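Local coordinates for glideosome-associated protein 50 (Plasmodium falciparum 3D7, PDB 3TGH), which forms part of the glideosome of gliding and host cell invasion, and may anchor that complex to the parasite's inner membrane complex, at residues Gln19-Ile30 against Val64-Met74; Leu218-Asp227 against Glu241-Thr249. All blocks are in the same frame, centred on the assembly; numbering follows the deposited sequence.

Interaction 1 (Gln19-Ile30 against Val64-Met74)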
loop_
_atom_site.group_PDB
_atom_site.type_symbol
_atom_site.label_atom_id
_atom_site.label_comp_id
_atom_site.label_asym_id
_atom_site.label_seq_id
_atom_site.Cartn_x
_atom_site.Cartn_y
_atom_site.Cartn_z
ATOM N N GLN A 19 15.628 -8.231 -7.014
ATOM C CA GLN A 19 15.364 -6.836 -6.637
ATOM C C GLN A 19 15.867 -5.871 -7.709
ATOM O O GLN A 19 15.170 -4.920 -8.082
ATOM C CB GLN A 19 16.013 -6.465 -5.301
ATOM C CG GLN A 19 15.563 -5.081 -4.786
ATOM C CD GLN A 19 16.590 -4.365 -3.903
ATOM O OE1 GLN A 19 17.795 -4.617 -3.981
ATOM N NE2 GLN A 19 16.107 -3.435 -3.083
ATOM N N ILE A 20 17.077 -6.131 -8.192
ATOM C CA ILE A 20 17.766 -5.242 -9.125
ATOM C C ILE A 20 17.126 -5.303 -10.516
ATOM O O ILE A 20 16.932 -4.269 -11.162
ATOM C CB ILE A 20 19.273 -5.603 -9.230
ATOM C CG1 ILE A 20 19.958 -5.528 -7.857
ATOM C CG2 ILE A 20 19.990 -4.682 -10.218
ATOM C CD1 ILE A 20 19.846 -4.174 -7.181
ATOM N N LEU A 21 16.801 -6.513 -10.965
ATOM C CA LEU A 21 16.100 -6.701 -12.234
ATOM C C LEU A 21 14.729 -6.033 -12.176
ATOM O O LEU A 21 14.331 -5.335 -13.104
ATOM C CB LEU A 21 15.959 -8.199 -12.546
ATOM C CG LEU A 21 15.327 -8.596 -13.884
ATOM C CD1 LEU A 21 16.081 -7.970 -15.050
ATOM C CD2 LEU A 21 15.275 -10.117 -14.024
ATOM N N ASN A 22 14.017 -6.234 -11.069
ATOM C CA ASN A 22 12.699 -5.644 -10.882
ATOM C C ASN A 22 12.759 -4.113 -10.898
ATOM O O ASN A 22 11.908 -3.464 -11.506
ATOM C CB ASN A 22 12.068 -6.154 -9.574
ATOM C CG ASN A 22 10.556 -6.085 -9.581
ATOM O OD1 ASN A 22 9.923 -6.206 -10.626
ATOM N ND2 ASN A 22 9.963 -5.904 -8.404
ATOM N N ALA A 23 13.778 -3.550 -10.248
ATOM C CA ALA A 23 13.971 -2.098 -10.189
ATOM C C ALA A 23 14.125 -1.475 -11.579
ATOM O O ALA A 23 13.633 -0.375 -11.835
ATOM C CB ALA A 23 15.187 -1.757 -9.319
ATOM N N LYS A 24 14.800 -2.187 -12.472
ATOM C CA LYS A 24 14.983 -1.731 -13.852
ATOM C C LYS A 24 13.632 -1.559 -14.552
ATOM O O LYS A 24 13.347 -0.501 -15.119
ATOM C CB LYS A 24 15.910 -2.712 -14.590
ATOM C CG LYS A 24 15.881 -2.675 -16.111
ATOM C CD LYS A 24 16.680 -3.854 -16.677
ATOM C CE LYS A 24 16.151 -4.328 -18.021
ATOM N NZ LYS A 24 16.830 -5.596 -18.442
ATOM N N TYR A 25 12.786 -2.582 -14.479
ATOM C CA TYR A 25 11.456 -2.513 -15.091
ATOM C C TYR A 25 10.534 -1.524 -14.384
ATOM O O TYR A 25 9.728 -0.859 -15.029
ATOM C CB TYR A 25 10.818 -3.904 -15.149
ATOM C CG TYR A 25 11.511 -4.819 -16.137
ATOM C CD1 TYR A 25 12.152 -5.982 -15.723
ATOM C CD2 TYR A 25 11.539 -4.504 -17.489
ATOM C CE1 TYR A 25 12.798 -6.810 -16.644
ATOM C CE2 TYR A 25 12.174 -5.324 -18.412
ATOM C CZ TYR A 25 12.799 -6.472 -17.988
ATOM O OH TYR A 25 13.421 -7.276 -18.919
ATOM N N PHE A 26 10.657 -1.445 -13.061
ATOM C CA PHE A 26 9.913 -0.487 -12.244
ATOM C C PHE A 26 10.123 0.933 -12.753
ATOM O O PHE A 26 9.158 1.657 -12.999
ATOM C CB PHE A 26 10.365 -0.613 -10.783
ATOM C CG PHE A 26 9.445 0.040 -9.780
ATOM C CD1 PHE A 26 8.111 -0.326 -9.689
ATOM C CD2 PHE A 26 9.941 0.969 -8.879
ATOM C CE1 PHE A 26 7.275 0.265 -8.739
ATOM C CE2 PHE A 26 9.106 1.561 -7.932
ATOM C CZ PHE A 26 7.781 1.202 -7.865
ATOM N N LYS A 27 11.387 1.318 -12.908
ATOM C CA LYS A 27 11.745 2.633 -13.441
ATOM C C LYS A 27 11.210 2.856 -14.858
ATOM O O LYS A 27 10.705 3.937 -15.168
ATOM C CB LYS A 27 13.263 2.816 -13.443
ATOM C CG LYS A 27 13.893 2.911 -12.056
ATOM C CD LYS A 27 15.410 2.825 -12.165
ATOM C CE LYS A 27 16.071 2.711 -10.820
ATOM N NZ LYS A 27 17.542 2.544 -10.966
ATOM N N GLN A 28 11.330 1.839 -15.705
ATOM C CA GLN A 28 10.862 1.911 -17.097
ATOM C C GLN A 28 9.368 2.198 -17.159
ATOM O O GLN A 28 8.934 3.091 -17.887
ATOM C CB GLN A 28 11.153 0.601 -17.833
ATOM C CG GLN A 28 10.821 0.638 -19.332
ATOM C CD GLN A 28 10.719 -0.743 -19.962
ATOM O OE1 GLN A 28 10.626 -1.743 -19.266
ATOM N NE2 GLN A 28 10.720 -0.794 -21.290
ATOM N N PHE A 29 8.589 1.436 -16.394
ATOM C CA PHE A 29 7.135 1.595 -16.374
ATOM C C PHE A 29 6.694 2.901 -15.741
ATOM O O PHE A 29 5.760 3.536 -16.221
ATOM C CB PHE A 29 6.462 0.433 -15.639
ATOM C CG PHE A 29 6.202 -0.758 -16.503
ATOM C CD1 PHE A 29 7.225 -1.626 -16.840
ATOM C CD2 PHE A 29 4.933 -1.010 -16.987
ATOM C CE1 PHE A 29 6.986 -2.735 -17.644
ATOM C CE2 PHE A 29 4.685 -2.118 -17.788
ATOM C CZ PHE A 29 5.716 -2.978 -18.114
ATOM N N ILE A 30 7.345 3.296 -14.653
ATOM C CA ILE A 30 6.993 4.553 -13.991
ATOM C C ILE A 30 7.136 5.735 -14.960
ATOM O O ILE A 30 6.254 6.598 -15.026
ATOM C CB ILE A 30 7.815 4.754 -12.703
ATOM C CG1 ILE A 30 7.233 3.865 -11.600
ATOM C CG2 ILE A 30 7.807 6.221 -12.265
ATOM C CD1 ILE A 30 8.077 3.791 -10.363
ATOM N N VAL A 64 19.143 1.790 -5.409
ATOM C CA VAL A 64 18.375 0.851 -6.215
ATOM C C VAL A 64 17.304 1.572 -7.033
ATOM O O VAL A 64 17.077 1.223 -8.193
ATOM C CB VAL A 64 17.714 -0.243 -5.330
ATOM C CG1 VAL A 64 16.809 -1.162 -6.162
ATOM C CG2 VAL A 64 18.777 -1.057 -4.603
ATOM N N TYR A 65 16.643 2.564 -6.436
ATOM C CA TYR A 65 15.471 3.191 -7.069
ATOM C C TYR A 65 15.731 4.620 -7.538
ATOM O O TYR A 65 14.792 5.378 -7.778
ATOM C CB TYR A 65 14.252 3.107 -6.140
ATOM C CG TYR A 65 13.953 1.673 -5.755
ATOM C CD1 TYR A 65 13.372 0.788 -6.668
ATOM C CD2 TYR A 65 14.275 1.191 -4.495
ATOM C CE1 TYR A 65 13.125 -0.547 -6.326
ATOM C CE2 TYR A 65 14.020 -0.131 -4.142
ATOM C CZ TYR A 65 13.452 -0.993 -5.064
ATOM O OH TYR A 65 13.217 -2.295 -4.707
ATOM N N SER A 66 17.005 4.973 -7.693
ATOM C CA SER A 66 17.374 6.305 -8.157
ATOM C C SER A 66 17.502 6.339 -9.676
ATOM O O SER A 66 17.791 5.325 -10.317
ATOM C CB SER A 66 18.680 6.779 -7.514
ATOM O OG SER A 66 19.759 5.939 -7.874
ATOM N N GLU A 67 17.272 7.519 -10.233
ATOM C CA GLU A 67 17.431 7.758 -11.664
ATOM C C GLU A 67 17.761 9.238 -11.870
ATOM O O GLU A 67 17.396 10.087 -11.059
ATOM C CB GLU A 67 16.144 7.376 -12.405
ATOM C CG GLU A 67 16.238 7.331 -13.936
ATOM C CD GLU A 67 17.069 6.167 -14.460
ATOM O OE1 GLU A 67 18.316 6.246 -14.397
ATOM O OE2 GLU A 67 16.478 5.181 -14.954
ATOM N N GLU A 68 18.463 9.549 -12.952
ATOM C CA GLU A 68 18.787 10.943 -13.247
ATOM C C GLU A 68 17.562 11.673 -13.801
ATOM O O GLU A 68 16.510 11.062 -14.023
ATOM C CB GLU A 68 19.978 11.027 -14.205
ATOM C CG GLU A 68 21.271 10.435 -13.633
ATOM C CD GLU A 68 21.679 11.059 -12.300
ATOM O OE1 GLU A 68 22.004 10.299 -11.361
ATOM O OE2 GLU A 68 21.669 12.305 -12.189
ATOM N N LYS A 69 17.693 12.989 -13.959
ATOM C CA LYS A 69 16.641 13.844 -14.523
ATOM C C LYS A 69 15.386 13.941 -13.638
ATOM O O LYS A 69 14.351 14.461 -14.069
ATOM C CB LYS A 69 16.274 13.373 -15.940
ATOM C CG LYS A 69 15.667 14.456 -16.832
ATOM C CD LYS A 69 15.538 14.001 -18.284
ATOM C CE LYS A 69 16.855 14.123 -19.043
ATOM N NZ LYS A 69 16.668 13.937 -20.512
ATOM N N GLY A 70 15.484 13.454 -12.400
ATOM C CA GLY A 70 14.371 13.493 -11.460
ATOM C C GLY A 70 13.205 12.588 -11.817
ATOM O O GLY A 70 12.102 12.788 -11.314
ATOM N N ASP A 71 13.446 11.586 -12.662
ATOM C CA ASP A 71 12.385 10.696 -13.137
ATOM C C ASP A 71 11.756 9.843 -12.024
ATOM O O ASP A 71 10.617 9.406 -12.161
ATOM C CB ASP A 71 12.903 9.771 -14.246
ATOM C CG ASP A 71 13.162 10.500 -15.561
ATOM O OD1 ASP A 71 12.705 11.657 -15.736
ATOM O OD2 ASP A 71 13.828 9.895 -16.428
ATOM N N MET A 72 12.491 9.605 -10.940
ATOM C CA MET A 72 11.953 8.845 -9.801
ATOM C C MET A 72 11.673 9.722 -8.573
ATOM O O MET A 72 11.346 9.207 -7.493
ATOM C CB MET A 72 12.904 7.697 -9.438
ATOM C CG MET A 72 12.910 6.556 -10.453
ATOM S SD MET A 72 11.367 5.625 -10.442
ATOM C CE MET A 72 11.607 4.635 -8.956
ATOM N N TYR A 73 11.769 11.042 -8.723
ATOM C CA TYR A 73 11.487 11.919 -7.595
ATOM C C TYR A 73 9.986 12.161 -7.491
ATOM O O TYR A 73 9.429 13.039 -8.159
ATOM C CB TYR A 73 12.259 13.239 -7.678
ATOM C CG TYR A 73 12.069 14.091 -6.444
ATOM C CD1 TYR A 73 12.428 13.610 -5.188
ATOM C CD2 TYR A 73 11.525 15.372 -6.526
ATOM C CE1 TYR A 73 12.256 14.376 -4.047
ATOM C CE2 TYR A 73 11.349 16.149 -5.383
ATOM C CZ TYR A 73 11.716 15.637 -4.147
ATOM O OH TYR A 73 11.555 16.379 -3.002
ATOM N N MET A 74 9.347 11.345 -6.654
ATOM C CA MET A 74 7.913 11.392 -6.413
ATOM C C MET A 74 7.651 10.769 -5.039
ATOM O O MET A 74 8.539 10.125 -4.478
ATOM C CB MET A 74 7.183 10.593 -7.495
ATOM C CG MET A 74 7.550 9.108 -7.536
ATOM S SD MET A 74 6.778 8.245 -8.918
ATOM C CE MET A 74 7.663 8.993 -10.297
HETATM O O HOH W 1 12.678 -4.136 -6.676
HETATM O O HOH W 2 19.467 3.237 -8.989
HETATM O O HOH W 3 19.183 4.257 -12.836
#
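Lys27 reaches from helix 17-32 to the backbone carbonyls of Val64 and Ser66, in the loop that joins helix 56-62 to strand 75-78. Beyond CG its chain runs straight out (chi2 169°), which carries the ammonium group past the helix surface. Lys27 NZ donates to Ser66 O at 2.9 Å, with the donor tilted 19° from the carbonyl plane. A weak bond runs from Lys27 NZ to Val64 O at 3.1 Å. Two waters also accept from Lys27 NZ. One is bonded to Ser66 OG, and the other donates to Glu67 OE1. With the weak bond there are four acceptors for three N-H groups, which are probably shared.

A further water joins Tyr65 to the helix. It accepts from Tyr65 OH at 2.7 Å, lying in plane at the ring edge, and donates to Gln19 O. The Gln19 amide stands nearly upright to the Tyr65 ring, with planes 81° apart, and its NE2 donates a hydrogen bond to Leu60 O.

The apolar contacts run along the same side of the helix. Ala23 CB meets Val64 CG1 at 3.6 Å and also packs against Tyr65 CE1. The Phe26 ring touches Tyr65 CD1 and Met72 CE. Met72 SD lies 3.8 Å from Ile30 CD1. Ile30 CG2 and Met74 CE are tightly packed at 3.4 Å. Ile38 of strand 37-40 adjoins Phe26, Ile30 and Met74.

This is structural packing within the metallophosphoesterase fold, away from the annotated metal sites. Carbonyls of an irregular loop find a donor in one lysine, whose positive charge is probably eased by these oxygens, the two waters and nearby Glu67.

Interaction 2 (Leu218-Asp227 against Glu241-Thr249)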
loop_
_atom_site.group_PDB
_atom_site.type_symbol
_atom_site.label_atom_id
_atom_site.label_comp_id
_atom_site.label_asym_id
_atom_site.label_seq_id
_atom_site.Cartn_x
_atom_site.Cartn_y
_atom_site.Cartn_z
ATOM N N LEU A 218 -12.357 -6.604 7.467
ATOM C CA LEU A 218 -13.169 -6.713 6.247
ATOM C C LEU A 218 -14.563 -6.071 6.331
ATOM O O LEU A 218 -14.981 -5.407 5.379
ATOM C CB LEU A 218 -13.268 -8.164 5.769
ATOM C CG LEU A 218 -13.993 -8.391 4.435
ATOM C CD1 LEU A 218 -13.345 -7.605 3.297
ATOM C CD2 LEU A 218 -14.035 -9.887 4.105
ATOM N N PRO A 219 -15.286 -6.257 7.455
ATOM C CA PRO A 219 -16.610 -5.637 7.558
ATOM C C PRO A 219 -16.587 -4.108 7.453
ATOM O O PRO A 219 -17.513 -3.523 6.884
ATOM C CB PRO A 219 -17.099 -6.081 8.943
ATOM C CG PRO A 219 -16.363 -7.345 9.204
ATOM C CD PRO A 219 -15.008 -7.125 8.612
ATOM N N LEU A 220 -15.538 -3.477 7.982
ATOM C CA LEU A 220 -15.358 -2.023 7.842
ATOM C C LEU A 220 -15.109 -1.617 6.389
ATOM O O LEU A 220 -15.597 -0.583 5.933
ATOM C CB LEU A 220 -14.193 -1.520 8.704
ATOM C CG LEU A 220 -14.274 -1.746 10.216
ATOM C CD1 LEU A 220 -13.011 -1.232 10.876
ATOM C CD2 LEU A 220 -15.501 -1.092 10.835
ATOM N N LEU A 221 -14.331 -2.420 5.671
ATOM C CA LEU A 221 -14.026 -2.134 4.271
ATOM C C LEU A 221 -15.273 -2.276 3.403
ATOM O O LEU A 221 -15.524 -1.448 2.529
ATOM C CB LEU A 221 -12.918 -3.057 3.757
ATOM C CG LEU A 221 -11.586 -3.057 4.505
ATOM C CD1 LEU A 221 -10.617 -4.000 3.803
ATOM C CD2 LEU A 221 -10.988 -1.659 4.620
ATOM N N LYS A 222 -16.061 -3.317 3.659
ATOM C CA LYS A 222 -17.296 -3.552 2.905
ATOM C C LYS A 222 -18.330 -2.467 3.197
ATOM O O LYS A 222 -18.989 -1.984 2.284
ATOM C CB LYS A 222 -17.884 -4.936 3.219
ATOM C CG LYS A 222 -17.160 -6.089 2.544
ATOM C CD LYS A 222 -17.772 -7.428 2.951
ATOM C CE LYS A 222 -17.052 -8.598 2.307
ATOM N NZ LYS A 222 -17.434 -9.891 2.947
ATOM N N ASP A 223 -18.450 -2.074 4.463
ATOM C CA ASP A 223 -19.381 -1.013 4.855
ATOM C C ASP A 223 -19.064 0.300 4.135
ATOM O O ASP A 223 -19.980 1.047 3.771
ATOM C CB ASP A 223 -19.355 -0.794 6.373
ATOM C CG ASP A 223 -20.157 0.427 6.801
ATOM O OD1 ASP A 223 -21.404 0.349 6.806
ATOM O OD2 ASP A 223 -19.539 1.467 7.119
ATOM N N ALA A 224 -17.773 0.572 3.931
ATOM C CA ALA A 224 -17.329 1.788 3.243
ATOM C C ALA A 224 -17.209 1.650 1.718
ATOM O O ALA A 224 -16.830 2.602 1.046
ATOM C CB ALA A 224 -16.001 2.270 3.832
ATOM N N GLU A 225 -17.542 0.480 1.177
ATOM C CA GLU A 225 -17.474 0.221 -0.268
ATOM C C GLU A 225 -16.077 0.464 -0.846
ATOM O O GLU A 225 -15.918 1.064 -1.918
ATOM C CB GLU A 225 -18.519 1.043 -1.024
ATOM C CG GLU A 225 -19.953 0.801 -0.579
ATOM C CD GLU A 225 -20.954 1.340 -1.581
ATOM O OE1 GLU A 225 -21.058 0.765 -2.688
ATOM O OE2 GLU A 225 -21.631 2.342 -1.268
ATOM N N VAL A 226 -15.069 -0.008 -0.118
ATOM C CA VAL A 226 -13.688 0.089 -0.540
ATOM C C VAL A 226 -13.486 -0.650 -1.864
ATOM O O VAL A 226 -14.053 -1.724 -2.083
ATOM C CB VAL A 226 -12.754 -0.467 0.564
ATOM C CG1 VAL A 226 -11.353 -0.748 0.031
ATOM C CG2 VAL A 226 -12.736 0.508 1.751
ATOM N N ASP A 227 -12.675 -0.069 -2.738
ATOM C CA ASP A 227 -12.423 -0.634 -4.061
ATOM C C ASP A 227 -11.323 -1.690 -4.040
ATOM O O ASP A 227 -11.518 -2.808 -4.535
ATOM C CB ASP A 227 -12.055 0.487 -5.039
ATOM C CG ASP A 227 -13.196 1.459 -5.255
ATOM O OD1 ASP A 227 -14.209 1.066 -5.877
ATOM O OD2 ASP A 227 -13.088 2.618 -4.798
ATOM N N GLU A 241 -11.180 -11.379 -6.089
ATOM C CA GLU A 241 -12.294 -10.438 -6.159
ATOM C C GLU A 241 -13.528 -11.030 -5.515
ATOM O O GLU A 241 -13.918 -12.158 -5.827
ATOM C CB GLU A 241 -12.598 -10.017 -7.601
ATOM C CG GLU A 241 -13.461 -8.748 -7.664
ATOM C CD GLU A 241 -13.837 -8.328 -9.077
ATOM O OE1 GLU A 241 -12.976 -8.393 -9.982
ATOM O OE2 GLU A 241 -15.003 -7.911 -9.272
ATOM N N ASP A 242 -14.138 -10.251 -4.624
ATOM C CA ASP A 242 -15.272 -10.690 -3.826
ATOM C C ASP A 242 -16.130 -9.481 -3.448
ATOM O O ASP A 242 -15.642 -8.556 -2.801
ATOM C CB ASP A 242 -14.765 -11.396 -2.564
ATOM C CG ASP A 242 -15.863 -11.648 -1.543
ATOM O OD1 ASP A 242 -16.756 -12.479 -1.811
ATOM O OD2 ASP A 242 -15.822 -11.018 -0.461
ATOM N N ASN A 243 -17.398 -9.495 -3.866
ATOM C CA ASN A 243 -18.362 -8.436 -3.528
ATOM C C ASN A 243 -17.909 -7.036 -3.970
ATOM O O ASN A 243 -17.974 -6.080 -3.193
ATOM C CB ASN A 243 -18.668 -8.437 -2.020
ATOM C CG ASN A 243 -19.180 -9.787 -1.512
ATOM O OD1 ASN A 243 -18.962 -10.146 -0.351
ATOM N ND2 ASN A 243 -19.869 -10.531 -2.375
ATOM N N ASP A 244 -17.447 -6.934 -5.215
ATOM C CA ASP A 244 -16.988 -5.664 -5.811
ATOM C C ASP A 244 -15.804 -5.017 -5.070
ATOM O O ASP A 244 -15.581 -3.811 -5.183
ATOM C CB ASP A 244 -18.150 -4.662 -5.944
ATOM C CG ASP A 244 -19.300 -5.201 -6.786
ATOM O OD1 ASP A 244 -19.058 -5.611 -7.943
ATOM O OD2 ASP A 244 -20.448 -5.203 -6.292
ATOM N N MET A 245 -15.053 -5.821 -4.322
ATOM C CA MET A 245 -13.791 -5.384 -3.735
ATOM C C MET A 245 -12.687 -6.287 -4.251
ATOM O O MET A 245 -12.828 -7.513 -4.240
ATOM C CB MET A 245 -13.830 -5.451 -2.207
ATOM C CG MET A 245 -12.608 -4.811 -1.550
ATOM S SD MET A 245 -12.538 -4.937 0.249
ATOM C CE MET A 245 -14.228 -4.545 0.705
ATOM N N ALA A 246 -11.598 -5.680 -4.708
ATOM C CA ALA A 246 -10.437 -6.424 -5.152
ATOM C C ALA A 246 -9.403 -6.486 -4.028
ATOM O O ALA A 246 -9.025 -5.467 -3.459
ATOM C CB ALA A 246 -9.831 -5.790 -6.390
ATOM N N HIS A 247 -8.952 -7.696 -3.723
ATOM C CA HIS A 247 -7.841 -7.907 -2.815
ATOM C C HIS A 247 -6.621 -8.166 -3.678
ATOM O O HIS A 247 -6.570 -9.145 -4.422
ATOM C CB HIS A 247 -8.125 -9.098 -1.900
ATOM C CG HIS A 247 -9.339 -8.920 -1.046
ATOM N ND1 HIS A 247 -9.267 -8.566 0.284
ATOM C CD2 HIS A 247 -10.658 -9.015 -1.341
ATOM C CE1 HIS A 247 -10.489 -8.468 0.776
ATOM N NE2 HIS A 247 -11.352 -8.740 -0.189
ATOM N N ILE A 248 -5.650 -7.269 -3.608
ATOM C CA ILE A 248 -4.469 -7.377 -4.430
ATOM C C ILE A 248 -3.271 -7.652 -3.544
ATOM O O ILE A 248 -2.999 -6.885 -2.614
ATOM C CB ILE A 248 -4.230 -6.092 -5.227
ATOM C CG1 ILE A 248 -5.369 -5.865 -6.229
ATOM C CG2 ILE A 248 -2.881 -6.159 -5.929
ATOM C CD1 ILE A 248 -5.273 -4.551 -6.976
ATOM N N THR A 249 -2.566 -8.750 -3.827
ATOM C CA THR A 249 -1.281 -9.011 -3.213
ATOM C C THR A 249 -0.183 -8.579 -4.181
ATOM O O THR A 249 -0.184 -8.940 -5.371
ATOM C CB THR A 249 -1.066 -10.489 -2.861
ATOM O OG1 THR A 249 -2.174 -10.966 -2.096
ATOM C CG2 THR A 249 0.216 -10.650 -2.050
HETATM O O HOH W 4 -15.657 -11.913 1.924
#
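Met245, the last residue of the type I' turn (Asp242 to Met245) of a beta hairpin, packs against Leu221 and Leu218 of helix 218-223. Its chain stays straight as far as SD (chi1 -172°, chi2 -177°), and the turn at chi3 sets CE beside Leu221. Met245 CE lies 3.6 Å from Leu221 CB and also meets Leu218 CD1 and Lys222 CG. Met245 CG sits 3.4 Å from Val226 O. Asp227 O takes the Ala246 N-H at 2.9 Å, almost straight at 171°, and also receives a CA-H...O contact from Met245. Further along the strand, Leu218 CD1 approaches the edge of the His247 ring at CE1, 3.9 Å away.

At the surface, Lys222 extends across Asp242. The salt bridge between Lys222 NZ and Asp242 OD2 is long, at 3.9 Å. A water closes the gap, accepting from Lys222 NZ and donating to Asp242 OD2 at 2.6 Å. Asp242 OD1 is paired with Lys266.

Farther out, a Schellman motif with Glu225 at positive phi ends the helix and turns the chain toward strand 228-231. Strands 192-196, 228-231 and 245-250 are neighbours in one sheet. Tyr202 meets the His247 ring edge-to-face. Asp227 OD1 forms a salt bridge with Lys307, and Asp227 OD2 accepts from Ile193 N.

The two contacts lie on opposite sides of the chain's centre, with their own centres 30 Å apart and their nearest atoms about 11 Å apart. They follow in series: interaction 1 is complete before interaction 2 begins. The metallophosphoesterase fold has two mixed sheets here. Interaction 1 lies beside the sheet that contains strands 4-8, 37-40 and 75-78, and its loop leads into strand 75-78. Interaction 2 includes strand 245-250 of the other sheet, next to strand 228-231. Interaction 1 thus joins a helix to a loop, while interaction 2 joins a helix and the loop after it to a hairpin. The two do not touch, and both lie away from the metal-binding histidines.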